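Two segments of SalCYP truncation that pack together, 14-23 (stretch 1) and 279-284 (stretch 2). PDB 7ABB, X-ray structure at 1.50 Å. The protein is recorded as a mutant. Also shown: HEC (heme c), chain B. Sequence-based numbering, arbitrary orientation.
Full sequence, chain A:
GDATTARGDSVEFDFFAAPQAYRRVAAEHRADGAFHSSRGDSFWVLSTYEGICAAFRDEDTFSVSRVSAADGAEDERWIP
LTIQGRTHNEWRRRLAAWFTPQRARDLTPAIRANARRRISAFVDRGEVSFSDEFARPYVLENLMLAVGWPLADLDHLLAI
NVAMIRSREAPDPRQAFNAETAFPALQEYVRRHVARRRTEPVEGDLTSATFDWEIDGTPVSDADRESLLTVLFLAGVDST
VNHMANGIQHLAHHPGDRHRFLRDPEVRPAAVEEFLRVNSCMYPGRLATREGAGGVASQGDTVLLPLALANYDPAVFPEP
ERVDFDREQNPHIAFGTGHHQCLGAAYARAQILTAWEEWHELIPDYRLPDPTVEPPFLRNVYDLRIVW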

ATOM      1  N   ASP A  14      12.563 -14.289 -10.896  1.00 28.20           N
ATOM      2  CA  ASP A  14      12.975 -13.224  -9.991  1.00 29.43           C
ATOM      3  C   ASP A  14      11.730 -12.585  -9.382  1.00 30.67           C
ATOM      4  O   ASP A  14      10.870 -12.088 -10.113  1.00 29.09           O
ATOM      5  CB  ASP A  14      13.791 -12.198 -10.782  1.00 34.33           C
ATOM      6  CG  ASP A  14      14.258 -11.009  -9.946  1.00 37.70           C
ATOM      7  OD1 ASP A  14      13.745 -10.773  -8.835  1.00 40.15           O
ATOM      8  OD2 ASP A  14      15.157 -10.294 -10.435  1.00 51.34           O
ATOM      9  N   PHE A  15      11.621 -12.600  -8.051  1.00 27.88           N
ATOM     10  CA  PHE A  15      10.386 -12.094  -7.455  1.00 24.65           C
ATOM     11  C   PHE A  15      10.252 -10.574  -7.552  1.00 27.27           C
ATOM     12  O   PHE A  15       9.180 -10.049  -7.235  1.00 27.75           O
ATOM     13  CB  PHE A  15      10.247 -12.538  -5.997  1.00 27.47           C
ATOM     14  CG  PHE A  15      11.390 -12.130  -5.113  1.00 28.88           C
ATOM     15  CD1 PHE A  15      11.600 -10.805  -4.792  1.00 32.83           C
ATOM     16  CD2 PHE A  15      12.232 -13.084  -4.574  1.00 48.17           C
ATOM     17  CE1 PHE A  15      12.647 -10.428  -3.975  1.00 50.55           C
ATOM     18  CE2 PHE A  15      13.280 -12.712  -3.752  1.00 47.90           C
ATOM     19  CZ  PHE A  15      13.486 -11.383  -3.454  1.00 46.76           C
ATOM     20  N   PHE A  16      11.288  -9.864  -7.972  1.00 28.86           N
ATOM     21  CA  PHE A  16      11.154  -8.427  -8.267  1.00 32.32           C
ATOM     22  C   PHE A  16      10.397  -8.150  -9.551  1.00 40.91           C
ATOM     23  O   PHE A  16      10.315  -7.007 -10.004  1.00 40.66           O
ATOM     24  CB  PHE A  16      12.541  -7.791  -8.340  1.00 46.89           C
ATOM     25  CG  PHE A  16      13.195  -7.626  -7.005  1.00 46.95           C
ATOM     26  CD1 PHE A  16      12.671  -6.748  -6.072  1.00 62.63           C
ATOM     27  CD2 PHE A  16      14.339  -8.342  -6.678  1.00 65.68           C
ATOM     28  CE1 PHE A  16      13.271  -6.587  -4.832  1.00 63.22           C
ATOM     29  CE2 PHE A  16      14.944  -8.183  -5.437  1.00 66.22           C
ATOM     30  CZ  PHE A  16      14.408  -7.304  -4.516  1.00 59.32           C
ATOM     31  N   ALA A  17       9.823  -9.155 -10.197  1.00 48.35           N
ATOM     32  CA  ALA A  17       9.212  -8.947 -11.495  1.00 40.42           C
ATOM     33  C   ALA A  17       7.914  -8.149 -11.366  1.00 38.08           C
ATOM     34  O   ALA A  17       7.293  -8.079 -10.305  1.00 33.87           O
ATOM     35  CB  ALA A  17       8.955 -10.289 -12.169  1.00 51.30           C
ATOM     36  N   ALA A  18       7.510  -7.531 -12.478  1.00 36.30           N
ATOM     37  CA  ALA A  18       6.279  -6.758 -12.496  1.00 32.62           C
ATOM     38  C   ALA A  18       5.063  -7.680 -12.388  1.00 27.79           C
ATOM     39  O   ALA A  18       5.158  -8.873 -12.681  1.00 28.20           O
ATOM     40  CB  ALA A  18       6.192  -5.939 -13.784  1.00 30.31           C
ATOM     41  N   PRO A  19       3.896  -7.133 -12.017  1.00 24.83           N
ATOM     42  CA  PRO A  19       2.674  -7.962 -11.996  1.00 22.56           C
ATOM     43  C   PRO A  19       2.437  -8.739 -13.279  1.00 23.61           C
ATOM     44  O   PRO A  19       2.090  -9.928 -13.224  1.00 24.02           O
ATOM     45  CB  PRO A  19       1.567  -6.938 -11.755  1.00 23.80           C
ATOM     46  CG  PRO A  19       2.246  -5.867 -10.924  1.00 25.93           C
ATOM     47  CD  PRO A  19       3.663  -5.793 -11.448  1.00 24.43           C
ATOM     48  N   GLN A  20       2.627  -8.105 -14.421  1.00 26.06           N
ATOM     49  CA  GLN A  20       2.414  -8.780 -15.697  1.00 26.13           C
ATOM     50  C   GLN A  20       3.314  -9.994 -15.829  1.00 27.52           C
ATOM     51  O   GLN A  20       2.922 -11.011 -16.418  1.00 29.34           O
ATOM     52  CB  GLN A  20       2.677  -7.808 -16.840  1.00 31.60           C
ATOM     53  CG  GLN A  20       1.669  -7.832 -17.939  1.00 66.17           C
ATOM     54  CD  GLN A  20       1.962  -6.756 -18.962  1.00 58.77           C
ATOM     55  OE1 GLN A  20       1.329  -5.699 -18.972  1.00 71.02           O
ATOM     56  NE2 GLN A  20       2.951  -7.009 -19.809  1.00 56.59           N
ATOM     57  N   ALA A  21       4.537  -9.897 -15.318  1.00 29.29           N
ATOM     58  CA  ALA A  21       5.457 -11.017 -15.410  1.00 30.46           C
ATOM     59  C   ALA A  21       5.029 -12.138 -14.478  1.00 28.13           C
ATOM     60  O   ALA A  21       5.049 -13.312 -14.865  1.00 27.22           O
ATOM     61  CB  ALA A  21       6.876 -10.561 -15.095  1.00 34.48           C
ATOM     62  N   TYR A  22       4.627 -11.804 -13.249  1.00 24.06           N
ATOM     63  CA  TYR A  22       4.036 -12.815 -12.387  1.00 22.94           C
ATOM     64  C   TYR A  22       2.925 -13.561 -13.114  1.00 23.03           C
ATOM     65  O   TYR A  22       2.857 -14.794 -13.073  1.00 22.90           O
ATOM     66  CB  TYR A  22       3.481 -12.182 -11.112  1.00 22.31           C
ATOM     67  CG  TYR A  22       4.461 -12.084  -9.976  1.00 20.31           C
ATOM     68  CD1 TYR A  22       5.390 -11.045  -9.918  1.00 23.51           C
ATOM     69  CD2 TYR A  22       4.448 -13.007  -8.955  1.00 19.02           C
ATOM     70  CE1 TYR A  22       6.277 -10.942  -8.864  1.00 24.50           C
ATOM     71  CE2 TYR A  22       5.334 -12.916  -7.894  1.00 20.55           C
ATOM     72  CZ  TYR A  22       6.245 -11.880  -7.860  1.00 21.45           C
ATOM     73  OH  TYR A  22       7.122 -11.807  -6.796  1.00 23.16           O
ATOM     74  N   ARG A  23       2.036 -12.824 -13.782  1.00 24.86           N
ATOM     75  CA  ARG A  23       0.879 -13.456 -14.398  1.00 23.26           C
ATOM     76  C   ARG A  23       1.284 -14.310 -15.594  1.00 23.76           C
ATOM     77  O   ARG A  23       0.748 -15.407 -15.776  1.00 27.00           O
ATOM     78  CB  ARG A  23      -0.157 -12.414 -14.804  1.00 22.67           C
ATOM     79  CG  ARG A  23      -0.881 -11.847 -13.584  1.00 21.43           C
ATOM     80  CD  ARG A  23      -2.086 -10.989 -13.923  1.00 23.35           C
ATOM     81  NE  ARG A  23      -1.727  -9.687 -14.490  1.00 25.79           N
ATOM     82  CZ  ARG A  23      -1.549  -8.562 -13.793  1.00 22.66           C
ATOM     83  NH1 ARG A  23      -1.659  -8.567 -12.466  1.00 22.99           N
ATOM     84  NH2 ARG A  23      -1.233  -7.440 -14.444  1.00 25.01           N
ATOM     85  N   ASN A 279      -4.539  -2.840  -9.761  1.00 16.40           N
ATOM     86  CA  ASN A 279      -3.190  -2.300  -9.632  1.00 16.22           C
ATOM     87  C   ASN A 279      -2.414  -2.909  -8.449  1.00 16.61           C
ATOM     88  O   ASN A 279      -1.344  -2.387  -8.086  1.00 18.43           O
ATOM     89  CB  ASN A 279      -3.277  -0.782  -9.550  1.00 16.52           C
ATOM     90  CG  ASN A 279      -3.741  -0.210 -10.846  1.00 19.89           C
ATOM     91  OD1 ASN A 279      -3.273  -0.656 -11.894  1.00 21.78           O
ATOM     92  ND2 ASN A 279      -4.658   0.762 -10.815  1.00 20.53           N
ATOM     93  N   SER A 280      -2.885  -4.018  -7.898  1.00 17.44           N
ATOM     94  CA  SER A 280      -2.160  -4.701  -6.845  1.00 16.02           C
ATOM     95  C   SER A 280      -0.834  -5.273  -7.331  1.00 19.39           C
ATOM     96  O   SER A 280      -0.738  -5.844  -8.429  1.00 19.63           O
ATOM     97  CB  SER A 280      -3.021  -5.832  -6.276  1.00 18.73           C
ATOM     98  OG  SER A 280      -4.083  -5.312  -5.518  1.00 19.94           O
ATOM     99  N   CYS A 281       0.192  -5.172  -6.483  1.00 17.52           N
ATOM    100  CA  CYS A 281       1.522  -5.600  -6.886  1.00 20.09           C
ATOM    101  C   CYS A 281       2.377  -6.117  -5.733  1.00 18.89           C
ATOM    102  O   CYS A 281       3.475  -6.623  -5.970  1.00 21.48           O
ATOM    103  CB  CYS A 281       2.233  -4.452  -7.599  1.00 19.81           C
ATOM    104  SG  CYS A 281       2.302  -2.941  -6.647  1.00 23.36           S
ATOM    105  N   MET A 282       1.914  -5.988  -4.494  1.00 19.22           N
ATOM    106  CA  MET A 282       2.713  -6.535  -3.404  1.00 19.43           C
ATOM    107  C   MET A 282       2.737  -8.055  -3.448  1.00 18.35           C
ATOM    108  O   MET A 282       1.842  -8.710  -3.977  1.00 18.58           O
ATOM    109  CB  MET A 282       2.175  -6.086  -2.048  1.00 22.03           C
ATOM    110  CG  MET A 282       2.368  -4.624  -1.826  1.00 24.89           C
ATOM    111  SD  MET A 282       1.483  -3.983  -0.384  1.00 28.42           S
ATOM    112  CE  MET A 282       2.280  -4.874   0.929  1.00 35.70           C
ATOM    113  N   TYR A 283       3.773  -8.614  -2.836  1.00 19.36           N
ATOM    114  CA  TYR A 283       3.940 -10.067  -2.761  1.00 18.23           C
ATOM    115  C   TYR A 283       4.451 -10.438  -1.381  1.00 20.07           C
ATOM    116  O   TYR A 283       5.603 -10.846  -1.214  1.00 21.86           O
ATOM    117  CB  TYR A 283       4.869 -10.569  -3.869  1.00 19.57           C
ATOM    118  CG  TYR A 283       6.062  -9.717  -4.173  1.00 23.70           C
ATOM    119  CD1 TYR A 283       5.967  -8.650  -5.054  1.00 27.73           C
ATOM    120  CD2 TYR A 283       7.303  -9.988  -3.613  1.00 28.25           C
ATOM    121  CE1 TYR A 283       7.062  -7.868  -5.348  1.00 30.22           C
ATOM    122  CE2 TYR A 283       8.413  -9.194  -3.903  1.00 38.16           C
ATOM    123  CZ  TYR A 283       8.280  -8.140  -4.772  1.00 44.92           C
ATOM    124  OH  TYR A 283       9.356  -7.343  -5.084  1.00 51.97           O
ATOM    125  N   PRO A 284       3.604 -10.315  -0.367  1.00 19.72           N
ATOM    126  CA  PRO A 284       4.025 -10.697   0.987  1.00 20.45           C
ATOM    127  C   PRO A 284       4.550 -12.124   1.020  1.00 18.77           C
ATOM    128  O   PRO A 284       4.040 -13.016   0.340  1.00 19.85           O
ATOM    129  CB  PRO A 284       2.743 -10.547   1.808  1.00 22.15           C
ATOM    130  CG  PRO A 284       1.953  -9.523   1.084  1.00 21.32           C
ATOM    131  CD  PRO A 284       2.224  -9.806  -0.379  1.00 18.47           C
TER
HETATM  132 FE   HEC B 501      -0.730  -1.281   4.384  1.00 17.53          FE
HETATM  133  CHA HEC B 501       0.075  -4.201   6.017  1.00 17.86           C
HETATM  134  CHB HEC B 501      -1.211  -3.095   1.518  1.00 15.28           C
HETATM  135  CHC HEC B 501      -1.573   1.611   2.747  1.00 16.76           C
HETATM  136  CHD HEC B 501       0.108   0.550   7.130  1.00 18.73           C
HETATM  137  NA  HEC B 501      -0.579  -3.227   3.879  1.00 17.11           N
HETATM  138  C1A HEC B 501      -0.277  -4.311   4.705  1.00 17.29           C
HETATM  139  C2A HEC B 501      -0.365  -5.566   3.987  1.00 18.43           C
HETATM  140  C3A HEC B 501      -0.736  -5.232   2.738  1.00 18.94           C
HETATM  141  C4A HEC B 501      -0.868  -3.798   2.656  1.00 15.59           C
HETATM  142  CMA HEC B 501      -0.962  -6.169   1.538  1.00 17.97           C
HETATM  143  CAA HEC B 501      -0.126  -7.005   4.568  1.00 17.31           C
HETATM  144  CBA HEC B 501       1.325  -7.467   4.501  1.00 21.19           C
HETATM  145  CGA HEC B 501       1.437  -8.885   5.034  1.00 19.03           C
HETATM  146  O1A HEC B 501       2.606  -9.322   5.139  1.00 23.43           O
HETATM  147  O2A HEC B 501       0.381  -9.506   5.324  1.00 19.20           O
HETATM  148  NB  HEC B 501      -1.228  -0.819   2.494  1.00 15.88           N
HETATM  149  C1B HEC B 501      -1.421  -1.718   1.460  1.00 17.42           C
HETATM  150  C2B HEC B 501      -1.896  -0.978   0.330  1.00 17.41           C
HETATM  151  C3B HEC B 501      -2.019   0.316   0.681  1.00 16.58           C
HETATM  152  C4B HEC B 501      -1.581   0.444   2.028  1.00 16.64           C
HETATM  153  CMB HEC B 501      -2.222  -1.683  -1.002  1.00 18.92           C
HETATM  154  CAB HEC B 501      -2.442   1.555  -0.066  1.00 18.96           C
HETATM  155  CBB HEC B 501      -3.160   1.342  -1.359  1.00 24.71           C
HETATM  156  NC  HEC B 501      -0.697   0.701   4.854  1.00 17.62           N
HETATM  157  C1C HEC B 501      -1.176   1.715   4.057  1.00 17.17           C
HETATM  158  C2C HEC B 501      -1.171   2.942   4.808  1.00 16.81           C
HETATM  159  C3C HEC B 501      -0.709   2.673   6.050  1.00 17.12           C
HETATM  160  C4C HEC B 501      -0.392   1.264   6.071  1.00 17.12           C
HETATM  161  CMC HEC B 501      -1.653   4.281   4.246  1.00 16.62           C
HETATM  162  CAC HEC B 501      -0.456   3.590   7.258  1.00 20.95           C
HETATM  163  CBC HEC B 501      -1.160   4.944   7.337  1.00 42.76           C
HETATM  164  ND  HEC B 501      -0.023  -1.745   6.192  1.00 16.02           N
HETATM  165  C1D HEC B 501       0.247  -0.800   7.182  1.00 18.87           C
HETATM  166  C2D HEC B 501       0.698  -1.497   8.345  1.00 19.32           C
HETATM  167  C3D HEC B 501       0.704  -2.953   8.034  1.00 20.45           C
HETATM  168  C4D HEC B 501       0.217  -3.022   6.674  1.00 18.52           C
HETATM  169  CMD HEC B 501       1.119  -0.837   9.664  1.00 20.45           C
HETATM  170  CAD HEC B 501       1.117  -4.119   8.949  1.00 20.74           C
HETATM  171  CBD HEC B 501      -0.126  -4.614   9.648  1.00 18.15           C
HETATM  172  CGD HEC B 501       0.200  -5.834  10.487  1.00 23.69           C
HETATM  173  O1D HEC B 501      -0.623  -6.205  11.351  1.00 21.43           O
HETATM  174  O2D HEC B 501       1.286  -6.409  10.269  1.00 24.00           O
HETATM  175  O   HOH W   1       5.006  -6.948  -8.274  1.00 43.30           O
HETATM  176  O   HOH W   2      -1.626  -5.859 -10.999  1.00 21.59           O

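Segments far apart in sequence often pack through a single large aromatic residue, with the polar needs of each backbone met locally or through water. The contact between residues 14-23 and 279-284 of SalCYP truncation is a compact example. The touching residues are at least 261 positions apart in the sequence, and the two stretches together bury 269 Å². Tyr-283 alone contributes 105 Å² of this, far more than any other residue.

The aromatic contacts come first, because they all converge on Tyr-283, whose CA-to-CB bond points toward the other stretch. Its ring meets that of Phe-15 rim to rim, with centroids 6.0 Å apart and planes at 46°, so neither ring lies over the face of the other; the closest side-chain approach is 3.7 Å, from Phe-15 CD1 to Tyr-283 CE2. With Tyr-22 the arrangement differs. The planes are nearly parallel, at 30°, but the rings are slid apart until they barely overlap, with centroids 5.7 Å apart. That offset brings the hydroxyl of Tyr-22, rather than its ring, over the face of Tyr-283, with Tyr-22 OH 3.5 Å from Tyr-283 CG. Phe-16, although its CA-to-CB bond points away, still touches the far end of the tyrosine: Phe-16 CD1 lies 3.5 Å from Tyr-283 OH.

A second polar atom sits over that face of Tyr-283: the carbonyl oxygen of Phe-15, with Phe-15 O 3.2 Å from Tyr-283 CZ. Within its own stretch it accepts a hydrogen bond of 2.7 Å from Tyr-22 OH to Phe-15 O. Tyr-22 thereby ties the loop to the helix that begins at Pro-19, and the bonded pair of oxygens is presented to the aromatic ring as a unit. The loop is shaped further by a type I turn from Asp-14 to Ala-17, closed by a bond from Ala-17 N to Asp-14 O (3.1 Å). The Asp-14 side chain braces the same turn, accepting a 2.8 Å hydrogen bond at OD1 from Phe-16 N.

Aliphatic packing is confined to the other end of the contact. Here the backbones come closer, with CA of Pro-19 and CA of Cys-281 5.7 Å apart, against 8.2 Å between CA of Phe-15 and CA of Tyr-283. The proline ring fits into the narrower space: Pro-19 CG lies 3.6 Å from Cys-281 CB and 3.9 Å from Ser-280 O.

Water supplies the clear polar links between the stretches. Water 1 donates to both Cys-281 O (2.8 Å) and Ala-17 O (3.3 Å), joining two carbonyls that could not bond to each other because both are acceptors. Water 2 pairs a donor with an acceptor, receiving a hydrogen bond from Arg-23 NH1 (3.1 Å) and donating one to Ser-280 O (2.7 Å). The principle is plain: aromatic and aliphatic surfaces make the direct contacts, while bridging waters satisfy backbone carbonyls at the junction.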